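Local coordinates for protein Pcdhgc3 (Mus musculus, PDB 4ZI8), which probably mediates calcium-dependent cell adhesion and may help to establish and maintain specific neuronal connections in the brain, at residues Leu28-Arg33 against Ile118-Pro123; Leu192-Glu197 against Val224-Asp229; Gly274-Ala279 against Glu309-Ala314. All coordinates share one frame; numbering follows the deposited sequence.

Contact 1 (Leu28-Arg33 against Ile118-Pro123); sequences LEERER and INDNNP. With CA (calcium ion), chain O; CA (calcium ion), chain P; CA (calcium ion), chain N.
The calcium-binding linker between the first two extracellular cadherin repeats forms where Glu29 and Glu30, just past strand 24-28, meet Ile118 and Asp120 in the loop leading to the second repeat. Glu29 spreads its carboxylate over two ions: OE2 lies 2.3 Å from the calcium of chain O, and OE1 2.4 Å from that of chain P. Asp120 bridges the same pair from the opposite direction, OD2 reaching the chain P calcium at 2.2 Å, and its carboxylate plane stands 84° from that of Glu29. The shared cations probably offset repulsion between these acidic oxygens. Glu29 OE2 also accepts Ile118 N on its anti lone pair, 2.8 Å away and almost straight at 174°. A first torsion that sets CG between backbone N and carbonyl carbon (chi1 55°), followed by an extended chain, carries the carboxylate there. Glu30 comes across Asp120 at about a right angle to bind the chain P calcium through OE2; its carboxylate is also paired with Arg81. Ile118 gives its carbonyl O to the chain O calcium, while its CG2 rests 3.9 Å from Leu28 CD2 and CD1 lies at the in-plane edge of the Arg31 guanidinium. Arg31 NE and NH2 hold Glu29 O. Asp83, Glu85, Asp117, Asp153 and a water complete the two sites; with the DXNDN linker Asp117-Asn121 this is the calcium site characteristic of cadherin inter-repeat junctions.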
loop_
_atom_site.group_PDB
_atom_site.type_symbol
_atom_site.label_atom_id
_atom_site.label_comp_id
_atom_site.label_asym_id
_atom_site.label_seq_id
_atom_site.Cartn_x
_atom_site.Cartn_y
_atom_site.Cartn_z
ATOM N N LEU B 28 41.942 -16.073 -22.298
ATOM C CA LEU B 28 41.179 -15.506 -21.199
ATOM C C LEU B 28 41.420 -14.018 -21.064
ATOM O O LEU B 28 42.562 -13.546 -21.247
ATOM C CB LEU B 28 41.559 -16.194 -19.887
ATOM C CG LEU B 28 41.273 -17.683 -19.719
ATOM C CD1 LEU B 28 41.733 -18.155 -18.330
ATOM C CD2 LEU B 28 39.792 -17.973 -19.955
ATOM N N GLU B 29 40.381 -13.260 -20.695
ATOM C CA GLU B 29 40.618 -11.861 -20.363
ATOM C C GLU B 29 41.551 -11.734 -19.165
ATOM O O GLU B 29 41.750 -12.674 -18.395
ATOM C CB GLU B 29 39.291 -11.125 -20.060
ATOM C CG GLU B 29 38.456 -11.817 -18.943
ATOM C CD GLU B 29 37.396 -10.909 -18.323
ATOM O OE1 GLU B 29 37.570 -9.670 -18.280
ATOM O OE2 GLU B 29 36.368 -11.446 -17.895
ATOM N N GLU B 30 42.096 -10.540 -18.998
ATOM C CA GLU B 30 42.783 -10.121 -17.800
ATOM C C GLU B 30 44.112 -10.862 -17.639
ATOM O O GLU B 30 44.614 -10.994 -16.545
ATOM C CB GLU B 30 41.870 -10.304 -16.560
ATOM C CG GLU B 30 40.527 -9.614 -16.695
ATOM C CD GLU B 30 40.559 -8.105 -16.473
ATOM O OE1 GLU B 30 41.654 -7.491 -16.330
ATOM O OE2 GLU B 30 39.450 -7.513 -16.419
ATOM N N ARG B 31 44.709 -11.319 -18.737
ATOM C CA ARG B 31 46.058 -11.897 -18.630
ATOM C C ARG B 31 47.080 -10.830 -18.313
ATOM O O ARG B 31 46.902 -9.669 -18.681
ATOM C CB ARG B 31 46.468 -12.620 -19.910
ATOM C CG ARG B 31 45.670 -13.875 -20.261
ATOM C CD ARG B 31 45.471 -14.839 -19.087
ATOM N NE ARG B 31 44.297 -14.449 -18.299
ATOM C CZ ARG B 31 43.904 -15.069 -17.195
ATOM N NH1 ARG B 31 44.593 -16.105 -16.755
ATOM N NH2 ARG B 31 42.827 -14.646 -16.525
ATOM N N GLU B 32 48.159 -11.237 -17.654
ATOM C CA GLU B 32 49.262 -10.346 -17.342
ATOM C C GLU B 32 49.983 -9.870 -18.603
ATOM O O GLU B 32 49.940 -10.524 -19.648
ATOM C CB GLU B 32 50.257 -11.042 -16.411
ATOM C CG GLU B 32 49.674 -11.381 -15.029
ATOM C CD GLU B 32 50.742 -11.576 -13.940
ATOM O OE1 GLU B 32 51.939 -11.780 -14.272
ATOM O OE2 GLU B 32 50.372 -11.522 -12.744
ATOM N N ARG B 33 50.654 -8.730 -18.493
ATOM C CA ARG B 33 51.407 -8.207 -19.615
ATOM C C ARG B 33 52.540 -9.170 -19.933
ATOM O O ARG B 33 53.223 -9.645 -19.041
ATOM C CB ARG B 33 51.942 -6.814 -19.314
ATOM C CG ARG B 33 52.362 -6.095 -20.552
ATOM C CD ARG B 33 52.760 -4.656 -20.297
ATOM N NE ARG B 33 52.994 -3.977 -21.570
ATOM C CZ ARG B 33 53.778 -2.916 -21.725
ATOM N NH1 ARG B 33 54.416 -2.402 -20.682
ATOM N NH2 ARG B 33 53.924 -2.375 -22.925
ATOM N N ILE B 118 36.079 -14.237 -17.745
ATOM C CA ILE B 118 36.304 -14.931 -16.490
ATOM C C ILE B 118 35.383 -14.293 -15.453
ATOM O O ILE B 118 34.895 -13.157 -15.624
ATOM C CB ILE B 118 37.811 -14.898 -16.013
ATOM C CG1 ILE B 118 38.203 -13.501 -15.564
ATOM C CG2 ILE B 118 38.770 -15.402 -17.149
ATOM C CD1 ILE B 118 39.677 -13.363 -15.120
ATOM N N ASN B 119 35.119 -15.027 -14.392
ATOM C CA ASN B 119 34.217 -14.514 -13.366
ATOM C C ASN B 119 34.918 -13.592 -12.385
ATOM O O ASN B 119 34.992 -13.901 -11.166
ATOM C CB ASN B 119 33.534 -15.648 -12.593
ATOM C CG ASN B 119 32.292 -15.139 -11.841
ATOM O OD1 ASN B 119 31.710 -14.126 -12.230
ATOM N ND2 ASN B 119 31.923 -15.794 -10.748
ATOM N N ASP B 120 35.396 -12.447 -12.895
ATOM C CA ASP B 120 36.112 -11.466 -12.082
ATOM C C ASP B 120 35.207 -10.374 -11.509
ATOM O O ASP B 120 35.709 -9.424 -10.892
ATOM C CB ASP B 120 37.256 -10.813 -12.885
ATOM C CG ASP B 120 36.833 -10.315 -14.276
ATOM O OD1 ASP B 120 35.742 -10.667 -14.765
ATOM O OD2 ASP B 120 37.647 -9.610 -14.939
ATOM N N ASN B 121 33.888 -10.511 -11.644
ATOM C CA ASN B 121 32.976 -9.548 -10.986
ATOM C C ASN B 121 31.882 -10.177 -10.113
ATOM O O ASN B 121 31.229 -11.184 -10.511
ATOM C CB ASN B 121 32.310 -8.665 -12.045
ATOM C CG ASN B 121 33.308 -7.835 -12.838
ATOM O OD1 ASN B 121 33.609 -6.687 -12.473
ATOM N ND2 ASN B 121 33.832 -8.406 -13.936
ATOM N N ASN B 122 31.702 -9.590 -8.931
ATOM C CA ASN B 122 30.504 -9.791 -8.097
ATOM C C ASN B 122 29.296 -9.176 -8.759
ATOM O O ASN B 122 29.432 -8.191 -9.473
ATOM C CB ASN B 122 30.641 -9.123 -6.731
ATOM C CG ASN B 122 31.795 -9.632 -5.928
ATOM O OD1 ASN B 122 32.140 -10.800 -5.980
ATOM N ND2 ASN B 122 32.382 -8.744 -5.125
ATOM N N PRO B 123 28.093 -9.693 -8.461
ATOM C CA PRO B 123 26.938 -8.847 -8.764
ATOM C C PRO B 123 27.050 -7.579 -7.932
ATOM O O PRO B 123 27.795 -7.616 -6.959
ATOM C CB PRO B 123 25.732 -9.707 -8.336
ATOM C CG PRO B 123 26.237 -11.113 -8.312
ATOM C CD PRO B 123 27.721 -11.035 -8.003
HETATM CA CA CA O . 34.494 -11.102 -16.671
HETATM CA CA CA P . 37.179 -8.109 -16.514
HETATM CA CA CA N . 30.095 -12.517 -11.991
HETATM O O HOH W 1 36.584 -6.712 -14.642
#

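Contact 2 (Leu192-Glu197 against Val224-Asp229); sequences LDWERE and VLDAND. With CA (calcium ion), chain Q; CA (calcium ion), chain R; CA (calcium ion), chain S.
Trp194, the middle residue of a DXE-type cadherin calcium motif (Asp193-Trp194-Glu195), lies against Val224 and Asp226 at the junction of the second and third extracellular repeats. With CG opposite the backbone N (chi1 -175°), the indole is laid over the end of strand 215-225. Its CB meets Val224 CG1 at 4.0 Å, and CG looks onto Asp226 CB. That methylene sits over one face of the five-membered ring, 4.0 Å from its centroid and 14° off the normal, a CH-pi contact. CD1 presents the ring edge to the carbonyl, 3.2 Å from Val224 O, with NE1 farther from the same oxygen. On the six-membered side, CE3 comes near Asp226 OD1, and beyond the two segments the indole touches Glu263 of the third repeat. Val224 also packs CG1 on Leu192 CB and brings CG2 to 3.4 Å from Glu197 O.

The residues flanking Trp194 bind metal. Asp193 OD1 binds the chain R calcium and accepts Glu195 N from above its carboxylate plane, closing an Asx turn. Glu195 bends at its second torsion to bridge the calciums of chains R and Q through OE1 and OE2. Asp229 bridges the same pair; Glu136 of the second repeat joins both sites and Asp262 of the third joins the chain Q site. Asp226 divides its carboxylate: OD2 belongs to its outside polar partner, Asn266, whereas OD1 lies 2.4 Å from the chain Q calcium, which also takes Ala227 O at 2.3 Å.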
loop_
_atom_site.group_PDB
_atom_site.type_symbol
_atom_site.label_atom_id
_atom_site.label_comp_id
_atom_site.label_asym_id
_atom_site.label_seq_id
_atom_site.Cartn_x
_atom_site.Cartn_y
_atom_site.Cartn_z
ATOM N N LEU B 192 1.915 -9.137 8.675
ATOM C CA LEU B 192 2.729 -8.390 9.626
ATOM C C LEU B 192 1.857 -8.010 10.813
ATOM O O LEU B 192 0.628 -8.001 10.709
ATOM C CB LEU B 192 3.321 -7.134 8.992
ATOM C CG LEU B 192 4.201 -7.357 7.769
ATOM C CD1 LEU B 192 4.546 -6.018 7.145
ATOM C CD2 LEU B 192 5.458 -8.112 8.174
ATOM N N ASP B 193 2.495 -7.666 11.929
ATOM C CA ASP B 193 1.778 -7.301 13.136
ATOM C C ASP B 193 2.585 -6.259 13.878
ATOM O O ASP B 193 3.574 -6.589 14.507
ATOM C CB ASP B 193 1.526 -8.508 14.025
ATOM C CG ASP B 193 0.726 -8.153 15.279
ATOM O OD1 ASP B 193 0.218 -7.020 15.387
ATOM O OD2 ASP B 193 0.586 -9.011 16.166
ATOM N N TRP B 194 2.154 -4.992 13.805
ATOM C CA TRP B 194 2.898 -3.884 14.398
ATOM C C TRP B 194 3.062 -4.051 15.894
ATOM O O TRP B 194 4.117 -3.683 16.450
ATOM C CB TRP B 194 2.217 -2.532 14.124
ATOM C CG TRP B 194 3.036 -1.370 14.638
ATOM C CD1 TRP B 194 3.941 -0.616 13.927
ATOM C CD2 TRP B 194 3.041 -0.845 15.973
ATOM N NE1 TRP B 194 4.498 0.344 14.744
ATOM C CE2 TRP B 194 3.971 0.219 16.001
ATOM C CE3 TRP B 194 2.359 -1.182 17.151
ATOM C CZ2 TRP B 194 4.224 0.958 17.149
ATOM C CZ3 TRP B 194 2.604 -0.441 18.296
ATOM C CH2 TRP B 194 3.546 0.611 18.285
ATOM N N GLU B 195 2.025 -4.598 16.524
ATOM C CA GLU B 195 2.015 -4.743 17.968
ATOM C C GLU B 195 3.082 -5.716 18.426
ATOM O O GLU B 195 3.577 -5.596 19.534
ATOM C CB GLU B 195 0.641 -5.198 18.471
ATOM C CG GLU B 195 -0.401 -4.079 18.555
ATOM C CD GLU B 195 -0.931 -3.649 17.198
ATOM O OE1 GLU B 195 -0.916 -4.479 16.273
ATOM O OE2 GLU B 195 -1.368 -2.485 17.045
ATOM N N ARG B 196 3.440 -6.673 17.574
ATOM C CA ARG B 196 4.366 -7.717 17.967
ATOM C C ARG B 196 5.790 -7.421 17.458
ATOM O O ARG B 196 6.751 -7.479 18.210
ATOM C CB ARG B 196 3.851 -9.068 17.467
ATOM C CG ARG B 196 4.860 -10.213 17.537
ATOM C CD ARG B 196 4.276 -11.508 16.953
ATOM N NE ARG B 196 5.242 -12.610 16.959
ATOM C CZ ARG B 196 5.921 -13.031 15.891
ATOM N NH1 ARG B 196 5.737 -12.450 14.710
ATOM N NH2 ARG B 196 6.782 -14.041 15.999
ATOM N N GLU B 197 5.919 -7.074 16.184
ATOM C CA GLU B 197 7.206 -6.721 15.628
ATOM C C GLU B 197 7.039 -5.525 14.686
ATOM O O GLU B 197 6.580 -5.691 13.559
ATOM C CB GLU B 197 7.816 -7.928 14.897
ATOM C CG GLU B 197 9.313 -7.825 14.682
ATOM C CD GLU B 197 9.906 -9.040 13.963
ATOM O OE1 GLU B 197 9.174 -10.036 13.758
ATOM O OE2 GLU B 197 11.114 -8.989 13.603
ATOM N N VAL B 224 7.072 -1.682 9.734
ATOM C CA VAL B 224 5.664 -2.066 9.729
ATOM C C VAL B 224 4.826 -0.839 10.036
ATOM O O VAL B 224 5.079 -0.130 11.006
ATOM C CB VAL B 224 5.381 -3.196 10.724
ATOM C CG1 VAL B 224 3.902 -3.600 10.666
ATOM C CG2 VAL B 224 6.275 -4.395 10.409
ATOM N N LEU B 225 3.849 -0.533 9.193
ATOM C CA LEU B 225 2.932 0.561 9.549
ATOM C C LEU B 225 1.756 0.075 10.397
ATOM O O LEU B 225 1.080 -0.888 10.041
ATOM C CB LEU B 225 2.405 1.262 8.297
ATOM C CG LEU B 225 3.498 1.864 7.401
ATOM C CD1 LEU B 225 2.900 2.344 6.094
ATOM C CD2 LEU B 225 4.145 3.039 8.137
ATOM N N ASP B 226 1.522 0.744 11.521
ATOM C CA ASP B 226 0.417 0.415 12.402
ATOM C C ASP B 226 -0.933 0.580 11.709
ATOM O O ASP B 226 -1.144 1.529 10.937
ATOM C CB ASP B 226 0.434 1.303 13.652
ATOM C CG ASP B 226 -0.702 0.973 14.611
ATOM O OD1 ASP B 226 -0.805 -0.202 15.011
ATOM O OD2 ASP B 226 -1.491 1.881 14.974
ATOM N N ALA B 227 -1.840 -0.346 11.983
ATOM C CA ALA B 227 -3.232 -0.178 11.613
ATOM C C ALA B 227 -4.057 -0.233 12.888
ATOM O O ALA B 227 -3.595 -0.768 13.908
ATOM C CB ALA B 227 -3.668 -1.241 10.654
ATOM N N ASN B 228 -5.263 0.323 12.833
ATOM C CA ASN B 228 -6.159 0.339 13.979
ATOM C C ASN B 228 -6.840 -1.007 14.111
ATOM O O ASN B 228 -8.025 -1.141 13.824
ATOM C CB ASN B 228 -7.196 1.445 13.820
ATOM C CG ASN B 228 -7.939 1.757 15.107
ATOM O OD1 ASN B 228 -7.448 1.534 16.219
ATOM N ND2 ASN B 228 -9.128 2.330 14.957
ATOM N N ASP B 229 -6.091 -2.022 14.518
ATOM C CA ASP B 229 -6.691 -3.337 14.644
ATOM C C ASP B 229 -6.855 -3.728 16.088
ATOM O O ASP B 229 -6.960 -4.913 16.398
ATOM C CB ASP B 229 -5.875 -4.399 13.876
ATOM C CG ASP B 229 -4.388 -4.408 14.241
ATOM O OD1 ASP B 229 -3.945 -3.539 15.000
ATOM O OD2 ASP B 229 -3.641 -5.279 13.742
HETATM CA CA CA Q . -2.266 -2.027 15.289
HETATM CA CA CA R . -1.729 -5.938 14.867
HETATM CA CA CA S . -7.153 1.210 18.521
HETATM O O HOH W 2 -2.152 -7.962 13.999
HETATM O O HOH W 3 -2.962 -6.633 16.861
#

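Contact 3 (Gly274-Ala279 against Glu309-Ala314); sequences GSHNRA and EIYIQA
His276 and Tyr311 meet in a T-shaped stack at the edge of the beta sandwich of the third cadherin repeat, where the loop after strand 269-273 continues alongside strand 307-316. The imidazole turns its edge to the phenol: CD2 stands above the centre of the Tyr311 ring, the centroids are 4.8 Å apart and the planes lie at 74°. The other edge of the imidazole is engaged across the assembly, ND1 being hydrogen-bonded to Thr90 of the second subunit, and Leu91 of that subunit packs against both residues. This part of the third repeat thus belongs to the interface between the two copies of the protein.

Beside the stack, Asn277 uses its amide much as a neighbouring strand would use its backbone. OD1 accepts Tyr311 N at 3.0 Å, nearly straight at 172°, and ND2 donates to Tyr311 O at 2.9 Å, with that oxygen in the amide plane. A first torsion that keeps CG beside the backbone N (chi1 -82°) helps to bring the amide alongside the strand edge. The second hydrogen of ND2 goes to Gly274 O at 2.7 Å, so both ends of the amide are fixed and its rotation is set. Replacing Asn277 with an alanine would probably leave Tyr311 N without this acceptor and Gly274 O without its amide donor, with the loop tied to the strand mainly through Gly274 N. Gly274 N adds a second donor to Tyr311 O, approaching from above the carbonyl plane. One water joins loop and strand, donating to Asn277 OD1 at 2.8 Å and to Glu309 O at 3.1 Å.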
loop_
_atom_site.group_PDB
_atom_site.type_symbol
_atom_site.label_atom_id
_atom_site.label_comp_id
_atom_site.label_asym_id
_atom_site.label_seq_id
_atom_site.Cartn_x
_atom_site.Cartn_y
_atom_site.Cartn_z
ATOM N N GLY B 274 -22.006 7.355 26.588
ATOM C CA GLY B 274 -22.534 6.413 25.600
ATOM C C GLY B 274 -23.924 6.810 25.145
ATOM O O GLY B 274 -24.620 7.538 25.857
ATOM N N SER B 275 -24.329 6.335 23.963
ATOM C CA SER B 275 -25.694 6.496 23.460
ATOM C C SER B 275 -26.611 5.745 24.382
ATOM O O SER B 275 -27.822 5.918 24.381
ATOM C CB SER B 275 -25.833 5.946 22.036
ATOM O OG SER B 275 -25.498 4.555 22.004
ATOM N N HIS B 276 -25.981 4.869 25.143
ATOM C CA HIS B 276 -26.633 4.034 26.109
ATOM C C HIS B 276 -26.881 4.824 27.384
ATOM O O HIS B 276 -26.354 4.482 28.426
ATOM C CB HIS B 276 -25.760 2.798 26.390
ATOM C CG HIS B 276 -26.528 1.516 26.391
ATOM N ND1 HIS B 276 -27.041 0.957 25.239
ATOM C CD2 HIS B 276 -26.896 0.701 27.408
ATOM C CE1 HIS B 276 -27.683 -0.158 25.547
ATOM N NE2 HIS B 276 -27.618 -0.331 26.857
ATOM N N ASN B 277 -27.673 5.885 27.297
ATOM C CA ASN B 277 -27.936 6.732 28.449
ATOM C C ASN B 277 -29.280 7.395 28.359
ATOM O O ASN B 277 -29.794 7.624 27.270
ATOM C CB ASN B 277 -26.880 7.823 28.587
ATOM C CG ASN B 277 -25.637 7.344 29.260
ATOM O OD1 ASN B 277 -25.656 6.957 30.434
ATOM N ND2 ASN B 277 -24.527 7.369 28.527
ATOM N N ARG B 278 -29.839 7.730 29.512
ATOM C CA ARG B 278 -31.061 8.515 29.570
ATOM C C ARG B 278 -30.794 10.007 29.389
ATOM O O ARG B 278 -29.750 10.523 29.787
ATOM C CB ARG B 278 -31.783 8.288 30.905
ATOM C CG ARG B 278 -32.065 6.837 31.198
ATOM C CD ARG B 278 -32.944 6.661 32.403
ATOM N NE ARG B 278 -34.194 7.396 32.245
ATOM C CZ ARG B 278 -35.373 6.847 31.962
ATOM N NH1 ARG B 278 -35.485 5.537 31.805
ATOM N NH2 ARG B 278 -36.447 7.617 31.846
ATOM N N ALA B 279 -31.753 10.697 28.801
ATOM C CA ALA B 279 -31.700 12.148 28.732
ATOM C C ALA B 279 -31.445 12.745 30.116
ATOM O O ALA B 279 -32.072 12.356 31.103
ATOM C CB ALA B 279 -32.984 12.698 28.158
ATOM N N GLU B 309 -27.477 5.188 36.686
ATOM C CA GLU B 309 -26.673 4.290 35.857
ATOM C C GLU B 309 -26.086 5.058 34.689
ATOM O O GLU B 309 -26.821 5.512 33.832
ATOM C CB GLU B 309 -27.499 3.139 35.298
ATOM C CG GLU B 309 -27.960 2.125 36.288
ATOM C CD GLU B 309 -28.275 0.782 35.629
ATOM O OE1 GLU B 309 -27.538 0.383 34.682
ATOM O OE2 GLU B 309 -29.259 0.135 36.068
ATOM N N ILE B 310 -24.779 5.191 34.641
ATOM C CA ILE B 310 -24.158 5.979 33.597
ATOM C C ILE B 310 -23.263 5.110 32.720
ATOM O O ILE B 310 -22.355 4.452 33.214
ATOM C CB ILE B 310 -23.310 7.089 34.179
ATOM C CG1 ILE B 310 -24.156 7.949 35.111
ATOM C CG2 ILE B 310 -22.672 7.914 33.066
ATOM C CD1 ILE B 310 -23.295 8.583 36.125
ATOM N N TYR B 311 -23.500 5.116 31.423
ATOM C CA TYR B 311 -22.656 4.331 30.543
ATOM C C TYR B 311 -21.640 5.250 29.884
ATOM O O TYR B 311 -21.969 6.355 29.429
ATOM C CB TYR B 311 -23.464 3.590 29.482
ATOM C CG TYR B 311 -24.303 2.465 30.013
ATOM C CD1 TYR B 311 -25.502 2.721 30.654
ATOM C CD2 TYR B 311 -23.913 1.150 29.852
ATOM C CE1 TYR B 311 -26.295 1.695 31.132
ATOM C CE2 TYR B 311 -24.698 0.114 30.323
ATOM C CZ TYR B 311 -25.888 0.395 30.964
ATOM O OH TYR B 311 -26.685 -0.621 31.445
ATOM N N ILE B 312 -20.402 4.808 29.874
ATOM C CA ILE B 312 -19.345 5.626 29.326
ATOM C C ILE B 312 -18.689 4.837 28.183
ATOM O O ILE B 312 -18.560 3.616 28.246
ATOM C CB ILE B 312 -18.344 6.018 30.412
ATOM C CG1 ILE B 312 -19.037 6.959 31.426
ATOM C CG2 ILE B 312 -17.094 6.679 29.810
ATOM C CD1 ILE B 312 -18.136 7.431 32.539
ATOM N N GLN B 313 -18.306 5.543 27.134
ATOM C CA GLN B 313 -17.783 4.889 25.967
ATOM C C GLN B 313 -16.346 5.338 25.805
ATOM O O GLN B 313 -16.035 6.501 26.080
ATOM C CB GLN B 313 -18.631 5.246 24.759
ATOM C CG GLN B 313 -17.996 4.914 23.442
ATOM C CD GLN B 313 -18.817 5.434 22.285
ATOM O OE1 GLN B 313 -19.695 4.739 21.780
ATOM N NE2 GLN B 313 -18.545 6.669 21.869
ATOM N N ALA B 314 -15.462 4.423 25.418
ATOM C CA ALA B 314 -14.097 4.784 25.040
ATOM C C ALA B 314 -13.896 4.462 23.557
ATOM O O ALA B 314 -14.174 3.332 23.155
ATOM C CB ALA B 314 -13.067 4.019 25.886
HETATM O O HOH W 4 -22.355 4.737 22.756
HETATM O O HOH W 5 -28.123 7.272 31.659
#

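Followed from the N terminus through this three-repeat fragment of the ectodomain, the contacts come in series; none nests or crosses. Contact 1 closes a long loop that spans most of the first repeat and joins the loop after its strand 24-28 to the linker that leads into the second. Contact 2 returns 192-197 to 224-229, closing a shorter loop at the next junction, about 48 Å away between centres. Contact 3 closes a loop of about 30 residues wholly within the third repeat, joining the loop after strand 269-273 to strand 307-316, with nearest atoms about 10 Å from contact 2. The first two thus tie successive repeats through calcium, while the third, calcium-free, faces the second subunit.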